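Local coordinates for protein UTP-glucose-1-phosphate uridylyltransferase 2 (Trypanosoma brucei, PDB 3GUE) that probably catalyses the transfer of a uridylyl group from UTP to alpha-D-glucose 1-phosphate, giving UDP-alpha-D-glucose and diphosphate, at residues M90-N93 with L98-V101; A72-A77 with Q120-N125; V458-L463 with L468-G473. All coordinates share one frame; numbering follows the deposited sequence.

Contact 1 (90-93 with 98-101) and contact 2 (72-77 with 120-125) belong to the nucleotidyltransferase part of the chain. They are nested: the span from 72 to 125 takes in strand 77-83, the loop that holds 90-93 and helix 107-122. Their centres are 32 Å apart. The Met90 side chain of the inner contact is about 8 Å from bound UDP-glucose; the outer contact lies away from the known sites. Contact 3 (458-463 with 468-473) follows in the C-terminal beta-helix, its centre 25 Å from contact 1 and 49 Å from contact 2. None touches another. Contact 1 thus borders the nucleotide site, while contacts 2 and 3 join parts of the fold away from it.

Contact 1. Residues M90-N93 with L98-V101; sequences MGLN and LLQV. With SO4 (sulfate ion), chain F.
Leu99 meets two side chains of the 90-93 loop: its CD1 faces Leu92, while its CD2 meets Met90 and lies near Leu92 as well. CD1 of Leu99 lies 3.8 Å from CD1 of Leu92, and these two leucines reach for each other tip to tip. On the other branch, CD2 of Leu99 is 3.8 Å from CE of Met90, whose chain passes it at a slant. The bend about the last Met90 torsion (chi3 67°) turns that methyl out of the line of the chain and brings it to the leucine. No hydrogen bond joins the segments, and with only 114 Å² buried in total the junction is small and wholly apolar. A sulfate ion, probably from the crystallisation liquor, lies alongside the Leu92 side chain, with Leu92 CD1 3.6 Å from sulfate O3; Asn93 N gives O1 a weak hydrogen bond of 3.4 Å. Leu381 of helix 378-385 touches both Met90 and Leu99. Met90 also lies next to Lys96, predicted to bind UTP. Residues 90-93 belong to the glycine-rich loop after strand 77-83; at its start Asn83, Gly84 and Gly85 bind UDP-glucose, and the contact joins this nucleotide-binding loop to the start of strand 100-102.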
loop_
_atom_site.group_PDB
_atom_site.type_symbol
_atom_site.label_atom_id
_atom_site.label_comp_id
_atom_site.label_asym_id
_atom_site.label_seq_id
_atom_site.Cartn_x
_atom_site.Cartn_y
_atom_site.Cartn_z
ATOM N N MET A 90 0.128 0.853 12.129
ATOM C CA MET A 90 0.484 2.117 12.799
ATOM C C MET A 90 -0.491 2.532 13.913
ATOM O O MET A 90 -0.416 3.639 14.413
ATOM C CB MET A 90 0.648 3.243 11.784
ATOM C CG MET A 90 1.877 3.063 10.924
ATOM S SD MET A 90 1.770 4.055 9.446
ATOM C CE MET A 90 1.851 5.708 10.132
ATOM N N GLY A 91 -1.396 1.636 14.292
ATOM C CA GLY A 91 -2.306 1.869 15.416
ATOM C C GLY A 91 -3.467 2.804 15.119
ATOM O O GLY A 91 -3.948 3.524 16.010
ATOM N N LEU A 92 -3.923 2.784 13.870
ATOM C CA LEU A 92 -5.051 3.607 13.425
ATOM C C LEU A 92 -6.323 2.785 13.324
ATOM O O LEU A 92 -6.281 1.569 13.116
ATOM C CB LEU A 92 -4.747 4.210 12.053
ATOM C CG LEU A 92 -3.434 4.971 11.856
ATOM C CD1 LEU A 92 -3.373 5.531 10.461
ATOM C CD2 LEU A 92 -3.255 6.063 12.883
ATOM N N ASN A 93 -7.467 3.425 13.480
ATOM C CA ASN A 93 -8.710 2.706 13.182
ATOM C C ASN A 93 -9.504 3.350 12.048
ATOM O O ASN A 93 -10.701 3.629 12.160
ATOM C CB ASN A 93 -9.552 2.476 14.441
ATOM C CG ASN A 93 -10.608 1.382 14.241
ATOM O OD1 ASN A 93 -10.351 0.368 13.578
ATOM N ND2 ASN A 93 -11.805 1.595 14.800
ATOM N N LEU A 98 -5.613 10.496 5.957
ATOM C CA LEU A 98 -5.998 11.688 6.710
ATOM C C LEU A 98 -4.889 12.085 7.688
ATOM O O LEU A 98 -5.017 13.050 8.458
ATOM C CB LEU A 98 -7.341 11.461 7.413
ATOM C CG LEU A 98 -8.502 11.212 6.431
ATOM C CD1 LEU A 98 -9.823 11.125 7.179
ATOM C CD2 LEU A 98 -8.551 12.279 5.348
ATOM N N LEU A 99 -3.790 11.335 7.648
ATOM C CA LEU A 99 -2.590 11.717 8.410
ATOM C C LEU A 99 -1.899 12.978 7.840
ATOM O O LEU A 99 -1.767 13.112 6.628
ATOM C CB LEU A 99 -1.607 10.554 8.485
ATOM C CG LEU A 99 -1.554 9.728 9.778
ATOM C CD1 LEU A 99 -2.935 9.283 10.234
ATOM C CD2 LEU A 99 -0.617 8.524 9.564
ATOM N N GLN A 100 -1.463 13.878 8.723
ATOM C CA GLN A 100 -0.744 15.083 8.288
ATOM C C GLN A 100 0.628 14.673 7.771
ATOM O O GLN A 100 1.301 13.802 8.358
ATOM C CB GLN A 100 -0.602 16.143 9.410
ATOM C CG GLN A 100 -1.917 16.834 9.872
ATOM C CD GLN A 100 -1.734 18.024 10.875
ATOM O OE1 GLN A 100 -1.087 17.900 11.938
ATOM N NE2 GLN A 100 -2.348 19.174 10.543
ATOM N N VAL A 101 1.048 15.318 6.683
ATOM C CA VAL A 101 2.297 14.985 5.987
ATOM C C VAL A 101 3.300 16.165 6.017
ATOM O O VAL A 101 4.381 16.031 6.574
ATOM C CB VAL A 101 1.984 14.421 4.570
ATOM C CG1 VAL A 101 3.215 14.303 3.723
ATOM C CG2 VAL A 101 1.389 13.039 4.696
HETATM S S SO4 F . -7.318 7.301 12.066
HETATM O O1 SO4 F . -7.366 6.834 13.459
HETATM O O2 SO4 F . -6.391 8.437 11.911
HETATM O O3 SO4 F . -6.805 6.250 11.199
HETATM O O4 SO4 F . -8.663 7.680 11.621
#

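Contact 2. Residues A72-A77 with Q120-N125; sequences ALLRQA and QVRNCN
Leu74 reaches the end of helix 107-122 with a single methyl, CD2. That carbon lies 3.7 Å from CD of Arg122, an aliphatic part of the arginine just short of its charged head, and the two side chains are inclined to one another where they meet. The same CD2 is 4.3 Å from SG of Cys124, a looser apolar approach. CG of Leu74 stands opposite the backbone N (chi1 178°), which sets the direction in which CD2 meets Arg122 CD. Arg122 runs extended from CG to NE, which lays its methylene CD beside the leucine and carries the guanidinium past it.

Backbone turns flank both partners. Leu74 opens a type I beta turn closed by a 2.9 Å bond from Ala77 N to Leu74 O, and this turn leads from the helix into strand 77-83. Across the contact, Asn123 takes a positive phi of 42° in a Schellman motif; one of its bonds runs from Asn123 N to Gln120 O at 2.9 Å. Helical phi/psi is left at Asn123, and Cys124 follows at once with its side chain directed to Leu74. Farther out, Val229 of helix 229-237 touches both Leu74 and Arg122, while Phe118 and Leu227 also pack on Leu74.

No hydrogen bond crosses between the segments. The NH1 of Arg122 forms a long, weak ion pair with Glu69. The chemistry is therefore divided along one arginine: its CD methylene adds to an apolar patch, and its NH1 and NH2 are hydrogen-bonded by groups outside the segments.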
loop_
_atom_site.group_PDB
_atom_site.type_symbol
_atom_site.label_atom_id
_atom_site.label_comp_id
_atom_site.label_asym_id
_atom_site.label_seq_id
_atom_site.Cartn_x
_atom_site.Cartn_y
_atom_site.Cartn_z
ATOM N N ALA A 72 -4.341 10.388 -27.376
ATOM C CA ALA A 72 -5.485 9.480 -27.529
ATOM C C ALA A 72 -5.589 8.403 -26.433
ATOM O O ALA A 72 -6.703 8.077 -25.991
ATOM C CB ALA A 72 -5.491 8.857 -28.920
ATOM N N LEU A 73 -4.442 7.878 -25.989
ATOM C CA LEU A 73 -4.378 6.976 -24.820
ATOM C C LEU A 73 -4.677 7.616 -23.472
ATOM O O LEU A 73 -5.356 7.010 -22.636
ATOM C CB LEU A 73 -3.031 6.224 -24.754
ATOM C CG LEU A 73 -2.864 5.163 -25.848
ATOM C CD1 LEU A 73 -1.419 4.727 -25.933
ATOM C CD2 LEU A 73 -3.850 3.930 -25.692
ATOM N N LEU A 74 -4.165 8.821 -23.231
ATOM C CA LEU A 74 -4.484 9.539 -21.993
ATOM C C LEU A 74 -5.991 9.782 -21.881
ATOM O O LEU A 74 -6.593 9.678 -20.796
ATOM C CB LEU A 74 -3.739 10.874 -21.939
ATOM C CG LEU A 74 -4.029 11.736 -20.715
ATOM C CD1 LEU A 74 -3.617 11.081 -19.396
ATOM C CD2 LEU A 74 -3.401 13.116 -20.877
ATOM N N ARG A 75 -6.606 10.082 -23.023
ATOM C CA ARG A 75 -8.048 10.220 -23.078
ATOM C C ARG A 75 -8.761 8.928 -22.677
ATOM O O ARG A 75 -9.925 8.955 -22.289
ATOM C CB ARG A 75 -8.474 10.686 -24.478
ATOM C CG ARG A 75 -8.132 12.143 -24.783
ATOM C CD ARG A 75 -8.985 12.651 -25.935
ATOM N NE ARG A 75 -8.674 11.954 -27.181
ATOM C CZ ARG A 75 -7.703 12.288 -28.032
ATOM N NH1 ARG A 75 -6.924 13.346 -27.812
ATOM N NH2 ARG A 75 -7.493 11.540 -29.104
ATOM N N GLN A 76 -8.062 7.796 -22.754
ATOM C CA GLN A 76 -8.630 6.500 -22.310
ATOM C C GLN A 76 -8.310 6.121 -20.844
ATOM O O GLN A 76 -8.747 5.060 -20.353
ATOM C CB GLN A 76 -8.152 5.385 -23.243
ATOM C CG GLN A 76 -8.848 5.427 -24.602
ATOM C CD GLN A 76 -8.228 4.542 -25.673
ATOM O OE1 GLN A 76 -8.496 4.723 -26.864
ATOM N NE2 GLN A 76 -7.398 3.602 -25.272
ATOM N N ALA A 77 -7.551 6.980 -20.167
ATOM C CA ALA A 77 -6.987 6.655 -18.864
ATOM C C ALA A 77 -7.830 7.179 -17.670
ATOM O O ALA A 77 -8.551 8.159 -17.785
ATOM C CB ALA A 77 -5.553 7.118 -18.801
ATOM N N GLN A 120 -5.487 20.542 -14.771
ATOM C CA GLN A 120 -5.214 21.914 -15.249
ATOM C C GLN A 120 -4.175 21.906 -16.380
ATOM O O GLN A 120 -4.486 22.247 -17.526
ATOM C CB GLN A 120 -4.729 22.838 -14.104
ATOM C CG GLN A 120 -5.769 23.193 -13.027
ATOM C CD GLN A 120 -6.730 24.327 -13.429
ATOM O OE1 GLN A 120 -6.478 25.069 -14.384
ATOM N NE2 GLN A 120 -7.831 24.465 -12.683
ATOM N N VAL A 121 -2.950 21.502 -16.043
ATOM C CA VAL A 121 -1.800 21.532 -16.958
ATOM C C VAL A 121 -2.069 20.879 -18.315
ATOM O O VAL A 121 -1.689 21.415 -19.361
ATOM C CB VAL A 121 -0.557 20.874 -16.298
ATOM C CG1 VAL A 121 0.503 20.483 -17.347
ATOM C CG2 VAL A 121 0.040 21.813 -15.261
ATOM N N ARG A 122 -2.716 19.719 -18.284
ATOM C CA ARG A 122 -2.980 18.957 -19.492
ATOM C C ARG A 122 -4.322 19.291 -20.154
ATOM O O ARG A 122 -4.635 18.753 -21.206
ATOM C CB ARG A 122 -2.871 17.461 -19.205
ATOM C CG ARG A 122 -1.440 16.970 -19.189
ATOM C CD ARG A 122 -1.385 15.498 -18.843
ATOM N NE ARG A 122 -0.021 15.003 -18.644
ATOM C CZ ARG A 122 0.821 14.650 -19.617
ATOM N NH1 ARG A 122 0.474 14.741 -20.896
ATOM N NH2 ARG A 122 2.029 14.208 -19.300
ATOM N N ASN A 123 -5.087 20.192 -19.530
ATOM C CA ASN A 123 -6.463 20.509 -19.933
ATOM C C ASN A 123 -7.234 19.236 -20.279
ATOM O O ASN A 123 -7.737 19.078 -21.388
ATOM C CB ASN A 123 -6.487 21.530 -21.087
ATOM C CG ASN A 123 -7.871 22.134 -21.316
ATOM O OD1 ASN A 123 -8.818 21.838 -20.589
ATOM N ND2 ASN A 123 -7.990 22.986 -22.339
ATOM N N CYS A 124 -7.298 18.317 -19.318
ATOM C CA CYS A 124 -7.926 17.016 -19.535
ATOM C C CYS A 124 -8.535 16.541 -18.225
ATOM O O CYS A 124 -7.816 16.307 -17.260
ATOM C CB CYS A 124 -6.907 16.004 -20.095
ATOM S SG CYS A 124 -7.467 14.266 -20.160
ATOM N N ASN A 125 -9.861 16.417 -18.203
ATOM C CA ASN A 125 -10.632 16.057 -16.992
ATOM C C ASN A 125 -10.570 14.543 -16.671
ATOM O O ASN A 125 -11.588 13.849 -16.680
ATOM C CB ASN A 125 -12.092 16.565 -17.135
ATOM C CG ASN A 125 -12.905 16.491 -15.816
ATOM O OD1 ASN A 125 -12.351 16.478 -14.715
ATOM N ND2 ASN A 125 -14.228 16.455 -15.944
#

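Contact 3. Residues V458-L463 with L468-G473; sequences VVIKNL and LIIGSG. Unlike the reference sequence in segment 468-473: Ser472 (reference Asn).
Ile460 and Leu468 meet with their side chains angled across each other, CG2 of Ile460 lying 3.6 Å from CD2 of Leu468. The same Ile460 methyl meets Ile470 end on, 4.1 Å from its CD1, so one branch of the isoleucine serves two side chains of the facing strand. In Ile460 this CG2 stands opposite the backbone N, with CG1 beside the N (chi1 -51°), and CG2 is the branch that touches both Leu468 and Ile470.

Asn462 and Leu468 slide past each other in opposite directions, their CB atoms 3.8 Å apart. CD2 of Leu468 is also 3.8 Å from CB of Asn462, which makes this leucine methyl the link between the isoleucine and the asparagine. The amide comes close to the backbone too: ND2 of Asn462 is 3.4 Å from N of Leu468, but both are donors and no bond forms. Its polar atoms are satisfied by neighbouring turns instead, ND2 giving hydrogen bonds to Leu445 O and Glu466 O, and OD1 receiving one from Lys464 N. Lys464 and Glu466 tie this buried amide to the turn between the strands, and Leu445 O ties it to the chain before strand 446-448.

The strand axes stay 8.8 Å apart at closest approach and run at 148° to each other, too far for backbone pairing; the contact is made mainly by side chains. This is consistent with two faces of one coil of the left-handed beta-helix known in this family. Strand 458-462 lies in a parallel sheet between 437-443 and 480-483, whereas 468-470 pairs in parallel with 446-448. Val446 touches Ile460, Asn462 and Leu468 from the preceding coil, and Val483 of strand 480-483 touches Asn462 and Leu468.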
loop_
_atom_site.group_PDB
_atom_site.type_symbol
_atom_site.label_atom_id
_atom_site.label_comp_id
_atom_site.label_asym_id
_atom_site.label_seq_id
_atom_site.Cartn_x
_atom_site.Cartn_y
_atom_site.Cartn_z
ATOM N N VAL A 458 23.389 7.590 12.468
ATOM C CA VAL A 458 23.120 7.976 13.860
ATOM C C VAL A 458 22.395 6.896 14.670
ATOM O O VAL A 458 21.378 6.356 14.232
ATOM C CB VAL A 458 22.380 9.332 13.932
ATOM C CG1 VAL A 458 21.853 9.657 15.364
ATOM C CG2 VAL A 458 23.296 10.434 13.448
ATOM N N VAL A 459 22.926 6.592 15.859
ATOM C CA VAL A 459 22.240 5.725 16.814
ATOM C C VAL A 459 21.869 6.518 18.101
ATOM O O VAL A 459 22.692 7.285 18.644
ATOM C CB VAL A 459 23.075 4.433 17.143
ATOM C CG1 VAL A 459 22.320 3.504 18.114
ATOM C CG2 VAL A 459 23.451 3.657 15.849
ATOM N N ILE A 460 20.635 6.343 18.579
ATOM C CA ILE A 460 20.203 6.948 19.847
ATOM C C ILE A 460 19.544 5.882 20.732
ATOM O O ILE A 460 18.418 5.473 20.456
ATOM C CB ILE A 460 19.214 8.158 19.631
ATOM C CG1 ILE A 460 19.771 9.173 18.616
ATOM C CG2 ILE A 460 18.891 8.865 20.976
ATOM C CD1 ILE A 460 18.813 10.385 18.314
ATOM N N LYS A 461 20.242 5.465 21.797
ATOM C CA LYS A 461 19.762 4.466 22.755
ATOM C C LYS A 461 19.549 5.034 24.156
ATOM O O LYS A 461 20.499 5.487 24.804
ATOM C CB LYS A 461 20.780 3.334 22.887
ATOM C CG LYS A 461 20.611 2.194 21.931
ATOM C CD LYS A 461 21.323 0.957 22.506
ATOM C CE LYS A 461 20.852 -0.325 21.841
ATOM N NZ LYS A 461 19.568 -0.804 22.440
ATOM N N ASN A 462 18.316 4.987 24.634
ATOM C CA ASN A 462 18.047 5.352 26.024
ATOM C C ASN A 462 17.681 4.136 26.883
ATOM O O ASN A 462 16.761 3.377 26.573
ATOM C CB ASN A 462 17.009 6.478 26.101
ATOM C CG ASN A 462 16.645 6.854 27.521
ATOM O OD1 ASN A 462 17.479 6.796 28.441
ATOM N ND2 ASN A 462 15.390 7.257 27.709
ATOM N N LEU A 463 18.449 3.950 27.949
ATOM C CA LEU A 463 18.301 2.823 28.859
ATOM C C LEU A 463 17.743 3.308 30.196
ATOM O O LEU A 463 17.483 2.512 31.104
ATOM C CB LEU A 463 19.652 2.121 29.054
ATOM C CG LEU A 463 20.133 1.317 27.850
ATOM C CD1 LEU A 463 21.644 1.416 27.712
ATOM C CD2 LEU A 463 19.705 -0.150 27.964
ATOM N N LEU A 468 14.776 10.522 27.077
ATOM C CA LEU A 468 15.952 11.237 26.603
ATOM C C LEU A 468 15.542 12.378 25.661
ATOM O O LEU A 468 15.024 12.148 24.550
ATOM C CB LEU A 468 16.892 10.255 25.890
ATOM C CG LEU A 468 18.157 10.699 25.144
ATOM C CD1 LEU A 468 19.099 11.455 26.084
ATOM C CD2 LEU A 468 18.858 9.484 24.572
ATOM N N ILE A 469 15.763 13.610 26.104
ATOM C CA ILE A 469 15.433 14.750 25.253
ATOM C C ILE A 469 16.657 15.098 24.436
ATOM O O ILE A 469 17.768 15.188 24.968
ATOM C CB ILE A 469 14.905 15.985 26.038
ATOM C CG1 ILE A 469 13.586 15.660 26.733
ATOM C CG2 ILE A 469 14.667 17.170 25.096
ATOM C CD1 ILE A 469 13.376 16.456 27.938
ATOM N N ILE A 470 16.460 15.247 23.133
ATOM C CA ILE A 470 17.535 15.727 22.277
ATOM C C ILE A 470 17.379 17.247 22.117
ATOM O O ILE A 470 16.471 17.726 21.432
ATOM C CB ILE A 470 17.617 14.965 20.898
ATOM C CG1 ILE A 470 17.623 13.432 21.088
ATOM C CG2 ILE A 470 18.828 15.446 20.086
ATOM C CD1 ILE A 470 18.789 12.863 21.970
ATOM N N GLY A 471 18.263 17.988 22.771
ATOM C CA GLY A 471 18.213 19.458 22.791
ATOM C C GLY A 471 17.993 20.090 21.426
ATOM O O GLY A 471 18.462 19.582 20.401
ATOM N N SER A 472 17.272 21.201 21.407
ATOM C CA SER A 472 17.048 21.955 20.172
ATOM C C SER A 472 18.373 22.446 19.544
ATOM O O SER A 472 19.257 22.931 20.236
ATOM C CB SER A 472 16.070 23.107 20.428
ATOM O OG SER A 472 14.826 22.612 20.921
ATOM N N GLY A 473 18.529 22.252 18.239
ATOM C CA GLY A 473 19.741 22.675 17.534
ATOM C C GLY A 473 20.884 21.669 17.586
ATOM O O GLY A 473 21.933 21.898 16.990
#